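Local atomic coordinates of escrt-iii (Sulfolobus solfataricus, PDB entry 2XVC), a protein that probably serves in archaeal cell division as an ESCRT-III subunit recruited to membranes, its winged-helix domain holding a bound peptide. Residues 13-16 / 17-21; 24-28 / 29-33; 35-38 / 39-43. All blocks are in the same frame, centred on the assembly; numbering follows the deposited sequence.

Contact 1: 13-16 / 17-21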
loop_
_atom_site.group_PDB
_atom_site.type_symbol
_atom_site.label_atom_id
_atom_site.label_comp_id
_atom_site.label_asym_id
_atom_site.label_seq_id
_atom_site.Cartn_x
_atom_site.Cartn_y
_atom_site.Cartn_z
ATOM N N ARG A 13 -1.645 -8.927 -2.166
ATOM C CA ARG A 13 -0.618 -9.723 -1.499
ATOM C C ARG A 13 0.769 -9.117 -1.702
ATOM O O ARG A 13 1.559 -9.035 -0.759
ATOM C CB ARG A 13 -0.652 -11.177 -2.004
ATOM C CG ARG A 13 0.259 -12.140 -1.240
ATOM C CD ARG A 13 -0.344 -12.509 0.112
ATOM N NE ARG A 13 0.677 -12.653 1.150
ATOM C CZ ARG A 13 0.426 -12.678 2.458
ATOM N NH1 ARG A 13 -0.819 -12.569 2.911
ATOM N NH2 ARG A 13 1.426 -12.810 3.324
ATOM N N GLU A 14 1.051 -8.697 -2.936
ATOM C CA GLU A 14 2.306 -8.019 -3.258
ATOM C C GLU A 14 2.467 -6.726 -2.460
ATOM O O GLU A 14 3.530 -6.475 -1.888
ATOM C CB GLU A 14 2.407 -7.740 -4.759
ATOM C CG GLU A 14 2.835 -8.956 -5.571
ATOM C CD GLU A 14 2.725 -8.739 -7.070
ATOM O OE1 GLU A 14 1.672 -8.250 -7.541
ATOM O OE2 GLU A 14 3.701 -9.061 -7.778
ATOM N N LEU A 15 1.410 -5.921 -2.403
ATOM C CA LEU A 15 1.475 -4.679 -1.636
ATOM C C LEU A 15 1.701 -4.953 -0.148
ATOM O O LEU A 15 2.540 -4.304 0.481
ATOM C CB LEU A 15 0.240 -3.802 -1.860
ATOM C CG LEU A 15 0.294 -2.437 -1.155
ATOM C CD1 LEU A 15 1.501 -1.632 -1.612
ATOM C CD2 LEU A 15 -0.987 -1.655 -1.370
ATOM N N LEU A 16 0.973 -5.932 0.399
ATOM C CA LEU A 16 1.096 -6.284 1.814
ATOM C C LEU A 16 2.492 -6.802 2.128
ATOM O O LEU A 16 3.078 -6.426 3.137
ATOM C CB LEU A 16 0.033 -7.313 2.225
ATOM C CG LEU A 16 0.011 -7.749 3.696
ATOM C CD1 LEU A 16 -0.279 -6.575 4.615
ATOM C CD2 LEU A 16 -1.010 -8.856 3.921
ATOM N N ASP A 17 3.021 -7.661 1.263
ATOM C CA ASP A 17 4.394 -8.149 1.417
ATOM C C ASP A 17 5.392 -6.989 1.376
ATOM O O ASP A 17 6.318 -6.939 2.179
ATOM C CB ASP A 17 4.743 -9.187 0.341
ATOM C CG ASP A 17 4.116 -10.557 0.605
ATOM O OD1 ASP A 17 3.633 -10.815 1.729
ATOM O OD2 ASP A 17 4.117 -11.387 -0.328
ATOM N N TYR A 18 5.191 -6.058 0.444
ATOM C CA TYR A 18 6.055 -4.877 0.351
ATOM C C TYR A 18 6.028 -4.060 1.645
ATOM O O TYR A 18 7.072 -3.669 2.158
ATOM C CB TYR A 18 5.662 -3.991 -0.838
ATOM C CG TYR A 18 6.451 -2.697 -0.887
ATOM C CD1 TYR A 18 7.673 -2.629 -1.554
ATOM C CD2 TYR A 18 5.980 -1.547 -0.251
ATOM C CE1 TYR A 18 8.410 -1.437 -1.589
ATOM C CE2 TYR A 18 6.705 -0.354 -0.281
ATOM C CZ TYR A 18 7.913 -0.309 -0.956
ATOM O OH TYR A 18 8.618 0.868 -0.992
ATOM N N ILE A 19 4.824 -3.820 2.161
ATOM C CA ILE A 19 4.626 -3.057 3.388
ATOM C C ILE A 19 5.347 -3.703 4.574
ATOM O O ILE A 19 6.067 -3.030 5.312
ATOM C CB ILE A 19 3.119 -2.885 3.698
ATOM C CG1 ILE A 19 2.487 -1.888 2.724
ATOM C CG2 ILE A 19 2.910 -2.441 5.138
ATOM C CD1 ILE A 19 0.972 -2.003 2.632
ATOM N N VAL A 20 5.160 -5.008 4.747
ATOM C CA VAL A 20 5.830 -5.734 5.830
ATOM C C VAL A 20 7.349 -5.633 5.672
ATOM O O VAL A 20 8.055 -5.252 6.611
ATOM C CB VAL A 20 5.361 -7.204 5.898
ATOM C CG1 VAL A 20 6.238 -8.017 6.842
ATOM C CG2 VAL A 20 3.894 -7.271 6.326
ATOM N N ASN A 21 7.840 -5.930 4.473
ATOM C CA ASN A 21 9.272 -5.830 4.179
ATOM C C ASN A 21 9.840 -4.410 4.297
ATOM O O ASN A 21 11.035 -4.237 4.535
ATOM C CB ASN A 21 9.582 -6.439 2.803
ATOM C CG ASN A 21 9.371 -7.957 2.775
ATOM O OD1 ASN A 21 9.578 -8.642 3.781
ATOM N ND2 ASN A 21 8.953 -8.483 1.626
#

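Contact 2: 24-28 / 29-33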
loop_
_atom_site.group_PDB
_atom_site.type_symbol
_atom_site.label_atom_id
_atom_site.label_comp_id
_atom_site.label_asym_id
_atom_site.label_seq_id
_atom_site.Cartn_x
_atom_site.Cartn_y
_atom_site.Cartn_z
ATOM N N GLY A 24 6.550 -1.713 7.716
ATOM C CA GLY A 24 5.215 -1.147 7.952
ATOM C C GLY A 24 5.097 0.308 7.534
ATOM O O GLY A 24 4.472 1.116 8.223
ATOM N N PHE A 25 5.692 0.637 6.391
ATOM C CA PHE A 25 5.745 2.013 5.908
ATOM C C PHE A 25 5.464 2.052 4.416
ATOM O O PHE A 25 5.893 1.164 3.662
ATOM C CB PHE A 25 7.112 2.639 6.218
ATOM C CG PHE A 25 7.267 4.067 5.726
ATOM C CD1 PHE A 25 6.781 5.134 6.477
ATOM C CD2 PHE A 25 7.912 4.336 4.520
ATOM C CE1 PHE A 25 6.927 6.456 6.032
ATOM C CE2 PHE A 25 8.064 5.653 4.064
ATOM C CZ PHE A 25 7.565 6.714 4.826
ATOM N N LEU A 26 4.726 3.074 3.991
ATOM C CA LEU A 26 4.404 3.243 2.588
ATOM C C LEU A 26 4.280 4.718 2.252
ATOM O O LEU A 26 3.448 5.424 2.824
ATOM C CB LEU A 26 3.099 2.514 2.239
ATOM C CG LEU A 26 2.611 2.628 0.793
ATOM C CD1 LEU A 26 3.529 1.880 -0.173
ATOM C CD2 LEU A 26 1.181 2.127 0.670
ATOM N N ASP A 27 5.117 5.164 1.320
ATOM C CA ASP A 27 5.054 6.513 0.782
ATOM C C ASP A 27 4.413 6.374 -0.589
ATOM O O ASP A 27 5.060 5.931 -1.538
ATOM C CB ASP A 27 6.476 7.096 0.712
ATOM C CG ASP A 27 6.535 8.476 0.066
ATOM O OD1 ASP A 27 5.632 8.855 -0.703
ATOM O OD2 ASP A 27 7.527 9.187 0.326
ATOM N N ILE A 28 3.131 6.722 -0.690
ATOM C CA ILE A 28 2.384 6.477 -1.915
ATOM C C ILE A 28 3.023 7.180 -3.113
ATOM O O ILE A 28 3.134 6.591 -4.192
ATOM C CB ILE A 28 0.890 6.826 -1.781
ATOM C CG1 ILE A 28 0.233 5.924 -0.725
ATOM C CG2 ILE A 28 0.183 6.665 -3.120
ATOM C CD1 ILE A 28 -1.287 6.041 -0.640
ATOM N N GLU A 29 3.471 8.417 -2.909
ATOM C CA GLU A 29 4.157 9.169 -3.967
ATOM C C GLU A 29 5.398 8.415 -4.461
ATOM O O GLU A 29 5.522 8.136 -5.653
ATOM C CB GLU A 29 4.528 10.577 -3.470
ATOM C CG GLU A 29 4.998 11.556 -4.560
ATOM C CD GLU A 29 3.914 11.884 -5.591
ATOM O OE1 GLU A 29 2.709 11.889 -5.239
ATOM O OE2 GLU A 29 4.270 12.144 -6.764
ATOM N N HIS A 30 6.297 8.081 -3.536
ATOM C CA HIS A 30 7.510 7.319 -3.835
ATOM C C HIS A 30 7.189 5.967 -4.491
ATOM O O HIS A 30 7.767 5.628 -5.525
ATOM C CB HIS A 30 8.330 7.127 -2.553
ATOM C CG HIS A 30 9.556 6.283 -2.722
ATOM N ND1 HIS A 30 10.733 6.774 -3.244
ATOM C CD2 HIS A 30 9.794 4.982 -2.417
ATOM C CE1 HIS A 30 11.639 5.813 -3.264
ATOM N NE2 HIS A 30 11.095 4.715 -2.770
ATOM N N PHE A 31 6.252 5.218 -3.905
ATOM C CA PHE A 31 5.886 3.892 -4.408
ATOM C C PHE A 31 5.360 3.950 -5.838
ATOM O O PHE A 31 5.732 3.126 -6.674
ATOM C CB PHE A 31 4.860 3.223 -3.491
ATOM C CG PHE A 31 4.565 1.792 -3.849
ATOM C CD1 PHE A 31 3.543 1.478 -4.741
ATOM C CD2 PHE A 31 5.312 0.759 -3.294
ATOM C CE1 PHE A 31 3.268 0.151 -5.084
ATOM C CE2 PHE A 31 5.047 -0.574 -3.625
ATOM C CZ PHE A 31 4.021 -0.875 -4.519
ATOM N N SER A 32 4.491 4.922 -6.109
ATOM C CA SER A 32 3.930 5.108 -7.439
ATOM C C SER A 32 5.035 5.411 -8.453
ATOM O O SER A 32 5.033 4.878 -9.557
ATOM C CB SER A 32 2.910 6.244 -7.432
ATOM O OG SER A 32 2.394 6.451 -8.735
ATOM N N LYS A 33 5.977 6.254 -8.049
ATOM C CA LYS A 33 7.112 6.643 -8.879
ATOM C C LYS A 33 8.019 5.443 -9.216
ATOM O O LYS A 33 8.352 5.217 -10.380
ATOM C CB LYS A 33 7.898 7.753 -8.170
ATOM C CG LYS A 33 8.784 8.617 -9.080
ATOM C CD LYS A 33 10.262 8.218 -9.024
ATOM C CE LYS A 33 11.000 8.937 -7.890
ATOM N NZ LYS A 33 12.328 8.297 -7.619
#

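Contact 3: 35-38 / 39-43. With CD (cadmium ion), chain C.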
loop_
_atom_site.group_PDB
_atom_site.type_symbol
_atom_site.label_atom_id
_atom_site.label_comp_id
_atom_site.label_asym_id
_atom_site.label_seq_id
_atom_site.Cartn_x
_atom_site.Cartn_y
_atom_site.Cartn_z
ATOM N N TYR A 35 7.532 1.952 -8.602
ATOM C CA TYR A 35 6.916 0.717 -9.096
ATOM C C TYR A 35 5.904 0.919 -10.228
ATOM O O TYR A 35 5.382 -0.053 -10.777
ATOM C CB TYR A 35 6.351 -0.112 -7.931
ATOM C CG TYR A 35 7.442 -0.493 -6.970
ATOM C CD1 TYR A 35 8.244 -1.608 -7.207
ATOM C CD2 TYR A 35 7.715 0.294 -5.853
ATOM C CE1 TYR A 35 9.268 -1.944 -6.339
ATOM C CE2 TYR A 35 8.735 -0.032 -4.982
ATOM C CZ TYR A 35 9.510 -1.145 -5.233
ATOM O OH TYR A 35 10.523 -1.465 -4.368
ATOM N N GLY A 36 5.648 2.175 -10.589
ATOM C CA GLY A 36 4.802 2.484 -11.749
ATOM C C GLY A 36 3.305 2.249 -11.596
ATOM O O GLY A 36 2.567 2.287 -12.587
ATOM N N VAL A 37 2.856 2.008 -10.365
ATOM C CA VAL A 37 1.434 1.813 -10.066
ATOM C C VAL A 37 0.780 3.182 -9.856
ATOM O O VAL A 37 1.314 4.006 -9.119
ATOM C CB VAL A 37 1.245 0.952 -8.784
ATOM C CG1 VAL A 37 -0.219 0.573 -8.591
ATOM C CG2 VAL A 37 2.105 -0.304 -8.839
ATOM N N GLU A 38 -0.365 3.426 -10.496
ATOM C CA GLU A 38 -1.113 4.682 -10.295
ATOM C C GLU A 38 -1.423 4.906 -8.825
ATOM O O GLU A 38 -1.745 3.956 -8.116
ATOM C CB GLU A 38 -2.434 4.668 -11.070
ATOM C CG GLU A 38 -2.288 4.581 -12.579
ATOM C CD GLU A 38 -1.270 5.558 -13.103
ATOM O OE1 GLU A 38 -1.411 6.768 -12.816
ATOM O OE2 GLU A 38 -0.321 5.118 -13.790
ATOM N N LYS A 39 -1.328 6.156 -8.372
ATOM C CA LYS A 39 -1.606 6.494 -6.972
ATOM C C LYS A 39 -2.978 5.996 -6.519
ATOM O O LYS A 39 -3.108 5.456 -5.422
ATOM C CB LYS A 39 -1.478 8.005 -6.715
ATOM C CG LYS A 39 -0.037 8.518 -6.709
ATOM C CD LYS A 39 0.096 9.943 -6.135
ATOM C CE LYS A 39 -0.198 9.984 -4.615
ATOM N NZ LYS A 39 0.425 11.145 -3.899
ATOM N N GLN A 40 -3.991 6.163 -7.367
ATOM C CA GLN A 40 -5.354 5.742 -7.018
ATOM C C GLN A 40 -5.496 4.219 -6.977
ATOM O O GLN A 40 -6.349 3.696 -6.264
ATOM C CB GLN A 40 -6.413 6.394 -7.931
ATOM C CG GLN A 40 -6.375 5.963 -9.401
ATOM C CD GLN A 40 -5.422 6.797 -10.278
ATOM O OE1 GLN A 40 -4.626 7.621 -9.786
ATOM N NE2 GLN A 40 -5.501 6.574 -11.596
ATOM N N GLU A 41 -4.651 3.515 -7.729
ATOM C CA GLU A 41 -4.609 2.058 -7.653
ATOM C C GLU A 41 -3.972 1.584 -6.335
ATOM O O GLU A 41 -4.438 0.615 -5.739
ATOM C CB GLU A 41 -3.909 1.452 -8.877
ATOM C CG GLU A 41 -3.767 -0.082 -8.856
ATOM C CD GLU A 41 -5.102 -0.832 -8.812
ATOM O OE1 GLU A 41 -6.135 -0.276 -9.260
ATOM O OE2 GLU A 41 -5.112 -1.993 -8.335
ATOM N N VAL A 42 -2.929 2.278 -5.881
ATOM C CA VAL A 42 -2.319 1.993 -4.573
ATOM C C VAL A 42 -3.349 2.201 -3.458
ATOM O O VAL A 42 -3.502 1.356 -2.584
ATOM C CB VAL A 42 -1.050 2.853 -4.312
ATOM C CG1 VAL A 42 -0.485 2.593 -2.919
ATOM C CG2 VAL A 42 0.011 2.567 -5.358
ATOM N N VAL A 43 -4.061 3.323 -3.516
ATOM C CA VAL A 43 -5.113 3.659 -2.549
ATOM C C VAL A 43 -6.208 2.591 -2.547
ATOM O O VAL A 43 -6.614 2.117 -1.484
ATOM C CB VAL A 43 -5.713 5.059 -2.842
ATOM C CG1 VAL A 43 -7.020 5.293 -2.060
ATOM C CG2 VAL A 43 -4.692 6.147 -2.519
HETATM CD CD CD C . 0.624 7.786 -13.987
HETATM O O HOH W 1 0.590 10.407 -13.292
#

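Contact 1: 13-16 / 17-21
Asp17 returns to Arg13, one helical turn earlier, with both its backbone and its side chain, a compact example of how i to i+4 spacing can pair charges on a helix. Its CB rests over the backbone oxygens of the preceding turn, 3.4 Å from Arg13 O. CG, set anti to the carbonyl carbon (chi1 -76°), continues back along the helix and passes 3.3 Å from the same Arg13 O. At the tip the two oxygens differ: OD2 stays near the main chain, 3.5 Å from Arg13 O, whereas OD1 forms a salt bridge with Arg13 NH2 at 3.4 Å. That bridge is long, and the carboxylate and guanidinium planes stand 76° apart, so the groups meet at a steep tilt instead of as a coplanar pair. Replacing the aspartate by an alanine here would probably leave the guanidinium without this mate and free to turn. Beneath the charges the main chain is regular, Asp17 N donating to Arg13 O at 2.8 Å and Ile19 N to Leu15 O at 2.9 Å. On another face Leu15 CG meets Ile19 CD1 at 3.9 Å, and both residues pack on Leu46 of helix 39-51. Leu16, Ile19 and Val20 touch apolar side chains of the bound peptide. With Arg13, Glu14 and Asp17 at the surface and Leu15, Leu16 and Ile19 buried, this is an amphipathic helix, the first of the winged-helix domain.

Contact 2: 24-28 / 29-33
Glu29, second residue of helix 28-35, brings its CB to 3.4 Å from Asp27 OD1, brushing the carboxylate that caps the helix. His30 follows and supplies the bond that defines the cap. Its backbone N-H points at Asp27 OD1 over 3.0 Å and almost straight, at 174°, yet it reaches the oxygen from above the carboxylate plane, 70° out of it. Asp27 has CG anti to its own nitrogen (chi1 176°), which swings the carboxylate forward over the start of the helix; the CB of His30 then packs against Asp27 CG at 3.4 Å, and the imidazole and carboxylate planes are inclined to each other. A negative group at this end is likely to be favoured by the helix dipole. Phe31 closes the first full turn, its N donating to Asp27 O at 2.7 Å, so that one residue offers both a side-chain and a main-chain acceptor. The same phenylalanine faces inward, where Leu26 CD1 meets the Phe31 side chain obliquely, 3.8 Å from ring atom CD2 and equally close to CB. Ser32 continues the main-chain pattern, Ser32 N donating to Ile28 O at 2.9 Å. The CB of the serine also lies close, Ser32 CB being 3.3 Å from Ile28 O. Leu26 also meets Leu46 of helix 39-51, while residues 25-27 pair with a parallel strand of the bound peptide and extend the sheet across the interface. The whole illustrates an aspartate N-cap at a strand-to-helix junction, where the first strand of the winged-helix domain passes directly into its second helix.

Contact 3: 35-38 / 39-43
Glu38 turns the chain into helix 39-51 and meets Glu41 and Val42 with its carbonyl oxygen; with the glycine turn at Gly36 and helix 28-35 before it, it belongs to the helix-turn-helix of the winged-helix fold. The backbone bonds show how an N-cap residue opens a helix. Glu38 O takes the N-H of Val42 at 3.0 Å, nearly in line with its C=O bond, and a weak second one from Glu41 N, bent to 122°. Apolar contacts come next. Val37 CG1 lies 3.6 Å from Glu41 CG and 3.8 Å from Val42 CG2, so the valine packs the turn against the start of the helix and against Ile10. Van der Waals contact of a different sort joins Glu38 to Gln40. The glutamine adopts the sterically crowded chi1 of 67°, with CG between backbone N and carbonyl carbon, and its chain bends again at chi2; this lays the amide beside the glutamate, with NE2 3.6 Å from Glu38 CB and both side chains pointing the same way. Metal binding completes the account. A cadmium ion is shared by Glu38 and His6, which lies in the N-terminal polyhistidine run, evidently a tag. Glu38 OE2 accepts a hydrogen bond from His7 N, a second hold on the carboxylate, while Glu38 OE1 binds the cadmium at 2.6 Å and a water completes the observed ligands, 2.7 Å from the metal.

Contacts 2 and 3 are the closest neighbours, with centres 9 Å apart, and their bonds fasten the two helices of the helix-turn-helix: Glu29 OE1 forms a salt bridge with Lys39 NZ at 2.8 Å, and Ser32 OG probably hydrogen-bonds Val37 O at 2.7 Å. Contact 1 lies about 12 Å from contact 2 between centres and joins it through aromatic packing, Tyr18 CE2 reaching Phe31 CD2 at 3.5 Å in an edge-to-face pair. Contacts 1 and 3 are on opposite sides of the chain's centre, bridged by Tyr18 and Tyr35. One of the two cadmium ions is bound in contact 3, by Glu38, whereas the peptide is gripped chiefly by contacts 1 and 2.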